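Local coordinates for protein angiotensin-converting enzyme (Anopheles gambiae, PDB 6S1Y) that probably cleaves peptides as a zinc-dependent metallopeptidase of the angiotensin-converting enzyme family, here with a gamma-glutamyl peptide bound in the pocket around its zinc ion, at residues F334-V339 against Q367-P372; Q27-H32 against A57-V62. All blocks are in the same frame, centred on the assembly; numbering follows the deposited sequence.

Interaction 1 of 2, residues F334-V339 against Q367-P372; sequences FAIDDV and QYQHQP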
loop_
_atom_site.group_PDB
_atom_site.type_symbol
_atom_site.label_atom_id
_atom_site.label_comp_id
_atom_site.label_asym_id
_atom_site.label_seq_id
_atom_site.Cartn_x
_atom_site.Cartn_y
_atom_site.Cartn_z
ATOM N N PHE A 334 -3.446 18.407 -9.520
ATOM C CA PHE A 334 -2.469 19.091 -10.365
ATOM C C PHE A 334 -2.887 20.536 -10.628
ATOM O O PHE A 334 -2.730 21.062 -11.728
ATOM C CB PHE A 334 -2.255 18.326 -11.677
ATOM C CG PHE A 334 -1.730 16.930 -11.475
ATOM C CD1 PHE A 334 -0.371 16.694 -11.379
ATOM C CD2 PHE A 334 -2.597 15.855 -11.352
ATOM C CE1 PHE A 334 0.115 15.412 -11.176
ATOM C CE2 PHE A 334 -2.113 14.580 -11.146
ATOM C CZ PHE A 334 -0.755 14.361 -11.062
ATOM N N ALA A 335 -3.451 21.170 -9.607
ATOM C CA ALA A 335 -3.723 22.603 -9.607
ATOM C C ALA A 335 -2.960 23.175 -8.418
ATOM O O ALA A 335 -1.788 22.841 -8.221
ATOM C CB ALA A 335 -5.217 22.886 -9.523
ATOM N N ILE A 336 -3.603 24.000 -7.599
ATOM C CA ILE A 336 -3.001 24.457 -6.348
ATOM C C ILE A 336 -3.987 24.180 -5.222
ATOM O O ILE A 336 -5.137 24.636 -5.271
ATOM C CB ILE A 336 -2.623 25.947 -6.379
ATOM C CG1 ILE A 336 -1.516 26.215 -7.402
ATOM C CG2 ILE A 336 -2.134 26.382 -5.017
ATOM C CD1 ILE A 336 -0.209 25.445 -7.115
ATOM N N ASP A 337 -3.545 23.416 -4.228
ATOM C CA ASP A 337 -4.317 23.107 -3.030
ATOM C C ASP A 337 -5.569 22.299 -3.310
ATOM O O ASP A 337 -6.390 22.116 -2.408
ATOM C CB ASP A 337 -4.688 24.391 -2.269
ATOM C CG ASP A 337 -3.470 25.056 -1.646
ATOM O OD1 ASP A 337 -2.354 24.528 -1.865
ATOM O OD2 ASP A 337 -3.623 26.083 -0.939
ATOM N N ASP A 338 -5.757 21.785 -4.523
ATOM C CA ASP A 338 -6.893 20.890 -4.756
ATOM C C ASP A 338 -6.369 19.468 -4.568
ATOM O O ASP A 338 -5.782 18.867 -5.486
ATOM C CB ASP A 338 -7.534 21.104 -6.115
ATOM C CG ASP A 338 -8.809 20.273 -6.288
ATOM O OD1 ASP A 338 -9.204 19.557 -5.332
ATOM O OD2 ASP A 338 -9.405 20.327 -7.396
ATOM N N VAL A 339 -6.567 18.953 -3.358
ATOM C CA VAL A 339 -6.098 17.640 -2.944
ATOM C C VAL A 339 -7.211 17.005 -2.130
ATOM O O VAL A 339 -7.871 17.689 -1.334
ATOM C CB VAL A 339 -4.781 17.735 -2.136
ATOM C CG1 VAL A 339 -3.638 18.225 -3.035
ATOM C CG2 VAL A 339 -4.941 18.648 -0.929
ATOM N N GLN A 367 3.661 19.339 -0.797
ATOM C CA GLN A 367 5.061 19.751 -0.720
ATOM C C GLN A 367 5.702 19.922 -2.093
ATOM O O GLN A 367 6.669 20.680 -2.222
ATOM C CB GLN A 367 5.874 18.740 0.095
ATOM C CG GLN A 367 5.562 18.758 1.578
ATOM C CD GLN A 367 6.030 20.045 2.249
ATOM O OE1 GLN A 367 7.113 20.541 1.958
ATOM N NE2 GLN A 367 5.215 20.576 3.149
ATOM N N TYR A 368 5.228 19.225 -3.121
ATOM C CA TYR A 368 5.862 19.347 -4.429
ATOM C C TYR A 368 4.955 19.975 -5.489
ATOM O O TYR A 368 5.315 19.982 -6.669
ATOM C CB TYR A 368 6.402 17.983 -4.902
ATOM C CG TYR A 368 5.426 16.833 -5.149
ATOM C CD1 TYR A 368 4.291 16.990 -5.943
ATOM C CD2 TYR A 368 5.690 15.554 -4.644
ATOM C CE1 TYR A 368 3.421 15.915 -6.188
ATOM C CE2 TYR A 368 4.830 14.483 -4.879
ATOM C CZ TYR A 368 3.706 14.663 -5.660
ATOM O OH TYR A 368 2.867 13.594 -5.899
ATOM N N GLN A 369 3.816 20.543 -5.094
ATOM C CA GLN A 369 2.886 21.094 -6.074
ATOM C C GLN A 369 3.434 22.317 -6.803
ATOM O O GLN A 369 2.879 22.687 -7.844
ATOM C CB GLN A 369 1.562 21.445 -5.409
ATOM C CG GLN A 369 1.615 22.534 -4.366
ATOM C CD GLN A 369 0.229 22.876 -3.853
ATOM O OE1 GLN A 369 -0.772 22.411 -4.399
ATOM N NE2 GLN A 369 0.161 23.679 -2.806
ATOM N N HIS A 370 4.508 22.933 -6.303
ATOM C CA HIS A 370 5.166 24.027 -7.006
ATOM C C HIS A 370 6.064 23.550 -8.139
ATOM O O HIS A 370 6.602 24.382 -8.871
ATOM C CB HIS A 370 6.016 24.841 -6.029
ATOM C CG HIS A 370 7.204 24.088 -5.525
ATOM N ND1 HIS A 370 7.171 23.336 -4.367
ATOM C CD2 HIS A 370 8.444 23.920 -6.052
ATOM C CE1 HIS A 370 8.352 22.763 -4.186
ATOM N NE2 HIS A 370 9.140 23.097 -5.197
ATOM N N GLN A 371 6.269 22.248 -8.282
ATOM C CA GLN A 371 7.150 21.738 -9.322
ATOM C C GLN A 371 6.418 21.652 -10.658
ATOM O O GLN A 371 5.190 21.709 -10.711
ATOM C CB GLN A 371 7.680 20.357 -8.937
ATOM C CG GLN A 371 8.523 20.320 -7.664
ATOM C CD GLN A 371 10.029 20.341 -7.925
ATOM O OE1 GLN A 371 10.483 20.284 -9.059
ATOM N NE2 GLN A 371 10.803 20.416 -6.856
ATOM N N PRO A 372 7.153 21.521 -11.759
ATOM C CA PRO A 372 6.504 21.195 -13.032
ATOM C C PRO A 372 5.794 19.851 -12.945
ATOM O O PRO A 372 6.140 18.984 -12.136
ATOM C CB PRO A 372 7.661 21.156 -14.036
ATOM C CG PRO A 372 8.895 21.053 -13.208
ATOM C CD PRO A 372 8.604 21.705 -11.899
#
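Gln369 and Asp337 form a polar, two-bond contact at the protein surface, where the loop between strands 329-332 and 339-342 meets the C-terminal end of helix 349-368. The side-chain amide of Gln369 uses both its ends on one residue. Its OE1 accepts the backbone N of Asp337 at 3.0 Å, the N-H running almost straight at the oxygen and arriving tilted 15° from the carbonyl plane. Its NE2 gives a hydrogen to Asp337 OD1 at 2.8 Å, with the acceptor practically in the plane of the amide. The two bonds close a ring between the residues, which holds the amide nearly coplanar with the carboxylate, 19° apart, and restricts its rotation. Asp337 CG lies beside its own backbone N (chi1 -69°), which brings OD1 to the same side as the N-H and lets one amide reach both. Gln369 stretches out beyond CG to span the gap. Ile336 crosses it at about a right angle, its CD1 4.1 Å from Gln369 OE1 and its CA 3.6 Å from the same oxygen, giving the amide an aliphatic flank. Arg376 touches the Gln369 side chain and is hydrogen-bonded to Ala335 O, tying a third piece of chain to the loop. On the other segment, a type I turn from Tyr368 to Gln371, closed by Gln371 N to Tyr368 O at 2.9 Å, carries Gln369 at its second position. The whole is a beta-hairpin connection pinned by a glutamine from the turn at the C-terminal end of the helix that carries the HExxH zinc-binding motif of this metallopeptidase fold.

Interaction 2 of 2, residues Q27-H32 against A57-V62; sequences QQTKAH and ADFAEV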
loop_
_atom_site.group_PDB
_atom_site.type_symbol
_atom_site.label_atom_id
_atom_site.label_comp_id
_atom_site.label_asym_id
_atom_site.label_seq_id
_atom_site.Cartn_x
_atom_site.Cartn_y
_atom_site.Cartn_z
ATOM N N GLN A 27 -0.157 19.507 -18.174
ATOM C CA GLN A 27 -0.779 19.608 -16.860
ATOM C C GLN A 27 -2.293 19.778 -16.951
ATOM O O GLN A 27 -3.044 19.191 -16.155
ATOM C CB GLN A 27 -0.158 20.772 -16.091
ATOM C CG GLN A 27 -0.830 21.066 -14.781
ATOM C CD GLN A 27 -0.051 22.057 -13.949
ATOM O OE1 GLN A 27 1.066 22.433 -14.292
ATOM N NE2 GLN A 27 -0.633 22.473 -12.839
ATOM N N GLN A 28 -2.768 20.563 -17.916
ATOM C CA GLN A 28 -4.196 20.846 -17.981
ATOM C C GLN A 28 -5.002 19.626 -18.417
ATOM O O GLN A 28 -6.065 19.350 -17.843
ATOM C CB GLN A 28 -4.443 22.043 -18.902
ATOM C CG GLN A 28 -3.843 23.323 -18.315
ATOM C CD GLN A 28 -4.163 24.579 -19.111
ATOM O OE1 GLN A 28 -5.278 24.748 -19.620
ATOM N NE2 GLN A 28 -3.181 25.476 -19.215
ATOM N N THR A 29 -4.530 18.874 -19.414
ATOM C CA THR A 29 -5.280 17.683 -19.788
ATOM C C THR A 29 -5.128 16.585 -18.738
ATOM O O THR A 29 -6.065 15.811 -18.520
ATOM C CB THR A 29 -4.866 17.171 -21.173
ATOM O OG1 THR A 29 -3.451 16.948 -21.207
ATOM C CG2 THR A 29 -5.256 18.177 -22.239
ATOM N N LYS A 30 -3.980 16.515 -18.053
ATOM C CA LYS A 30 -3.858 15.512 -17.004
ATOM C C LYS A 30 -4.800 15.827 -15.849
ATOM O O LYS A 30 -5.363 14.911 -15.232
ATOM C CB LYS A 30 -2.426 15.399 -16.490
ATOM C CG LYS A 30 -2.177 14.057 -15.773
ATOM C CD LYS A 30 -0.923 14.089 -14.895
ATOM C CE LYS A 30 -0.631 12.727 -14.240
ATOM N NZ LYS A 30 0.494 12.005 -14.940
ATOM N N ALA A 31 -5.002 17.111 -15.562
ATOM C CA ALA A 31 -5.968 17.491 -14.538
ATOM C C ALA A 31 -7.375 17.143 -14.981
ATOM O O ALA A 31 -8.141 16.550 -14.224
ATOM C CB ALA A 31 -5.852 18.981 -14.222
ATOM N N HIS A 32 -7.736 17.496 -16.214
ATOM C CA HIS A 32 -9.057 17.128 -16.716
ATOM C C HIS A 32 -9.265 15.625 -16.601
ATOM O O HIS A 32 -10.334 15.157 -16.207
ATOM C CB HIS A 32 -9.212 17.595 -18.166
ATOM C CG HIS A 32 -10.567 17.334 -18.745
ATOM N ND1 HIS A 32 -10.788 16.389 -19.727
ATOM C CD2 HIS A 32 -11.776 17.880 -18.467
ATOM C CE1 HIS A 32 -12.073 16.367 -20.033
ATOM N NE2 HIS A 32 -12.695 17.262 -19.281
ATOM N N ALA A 57 -8.619 9.196 -23.009
ATOM C CA ALA A 57 -8.258 9.161 -24.423
ATOM C C ALA A 57 -7.736 10.517 -24.879
ATOM O O ALA A 57 -6.720 10.595 -25.580
ATOM C CB ALA A 57 -9.460 8.732 -25.262
ATOM N N ASP A 58 -8.407 11.598 -24.460
ATOM C CA ASP A 58 -7.955 12.952 -24.783
ATOM C C ASP A 58 -6.532 13.179 -24.301
ATOM O O ASP A 58 -5.689 13.704 -25.038
ATOM C CB ASP A 58 -8.880 13.991 -24.147
ATOM C CG ASP A 58 -10.264 13.982 -24.747
ATOM O OD1 ASP A 58 -10.457 13.285 -25.769
ATOM O OD2 ASP A 58 -11.157 14.672 -24.193
ATOM N N PHE A 59 -6.253 12.812 -23.049
ATOM C CA PHE A 59 -4.908 12.995 -22.531
ATOM C C PHE A 59 -3.913 12.154 -23.315
ATOM O O PHE A 59 -2.785 12.586 -23.570
ATOM C CB PHE A 59 -4.853 12.642 -21.050
ATOM C CG PHE A 59 -3.462 12.620 -20.504
ATOM C CD1 PHE A 59 -2.814 13.794 -20.186
ATOM C CD2 PHE A 59 -2.793 11.425 -20.332
ATOM C CE1 PHE A 59 -1.526 13.776 -19.692
ATOM C CE2 PHE A 59 -1.506 11.400 -19.845
ATOM C CZ PHE A 59 -0.875 12.578 -19.519
ATOM N N ALA A 60 -4.325 10.948 -23.713
ATOM C CA ALA A 60 -3.442 10.063 -24.461
ATOM C C ALA A 60 -2.994 10.717 -25.763
ATOM O O ALA A 60 -1.812 10.661 -26.118
ATOM C CB ALA A 60 -4.149 8.730 -24.742
ATOM N N GLU A 61 -3.928 11.344 -26.481
ATOM C CA GLU A 61 -3.574 12.120 -27.666
ATOM C C GLU A 61 -2.536 13.185 -27.323
ATOM O O GLU A 61 -1.467 13.246 -27.928
ATOM C CB GLU A 61 -4.825 12.764 -28.262
ATOM C CG GLU A 61 -5.674 11.835 -29.099
ATOM C CD GLU A 61 -7.025 12.443 -29.465
ATOM O OE1 GLU A 61 -7.079 13.652 -29.776
ATOM O OE2 GLU A 61 -8.038 11.708 -29.436
ATOM N N VAL A 62 -2.840 14.044 -26.349
ATOM C CA VAL A 62 -1.918 15.105 -25.955
ATOM C C VAL A 62 -0.523 14.542 -25.706
ATOM O O VAL A 62 0.479 15.085 -26.185
ATOM C CB VAL A 62 -2.459 15.844 -24.714
ATOM C CG1 VAL A 62 -1.414 16.811 -24.162
ATOM C CG2 VAL A 62 -3.778 16.578 -25.032
#
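Thr29 and Val62 meet in van der Waals packing between two antiparallel helices, 12-42 and 46-70, whose local axes come within 8.9 Å and run at 161° to each other. The two side chains reach toward each other tip to tip: the methyls Thr29 CG2 and Val62 CG2 touch at 3.5 Å, and the hydroxyl oxygen Thr29 OG1 rests 3.6 Å from Val62 CG1. The aromatic part belongs to Phe59. Its CG stands anti to the backbone N (chi1 172°), which swings the ring across to the opposite helix, where Thr29 OG1 reaches the ring edge, near its plane, 3.4 Å from CD1. Lys30 runs alongside the ring, pointing the same way, with its CB 3.7 Å from Phe59 CE1. Tyr26, one turn before Lys30, adds an edge-to-face ring contact to Phe59. Polar groups contribute less: Thr29 OG1 makes weak hydrogen bonds to carbonyls of its own helix, at Arg25 and Tyr26, and His32 ND1 stays 4.8 Å from Asp58 OD2. Between these segments the helices are thus held by shape and van der Waals contact: the threonine oxygen packs against Phe59 and Val62 while probably spending its polarity on its own helix, and its methyl and the lysine's aliphatic stem add the rest.

Interaction 2 lies on the first two long helices of the chain and interaction 1 on the hairpin and helix end beside them; their centres are about 17 Å apart. Helix 12-42 joins them directly, since the side chain of Gln27 probably hydrogen-bonds through NE2 to Phe334 O at 2.8 Å, and Phe334 CZ packs on Lys30 CE at 3.6 Å. Lys30 therefore packs against Phe59 in interaction 2 and against the hairpin of interaction 1. Its side chain lies about 12 Å from the bound gamma-glutamyl ligand, too far to touch it. Segment 367-372 takes in the last residues of the helix bearing the zinc ligands His357 and His361, while Tyr368 hydrogen-bonds to His384, next to the third ligand Glu385.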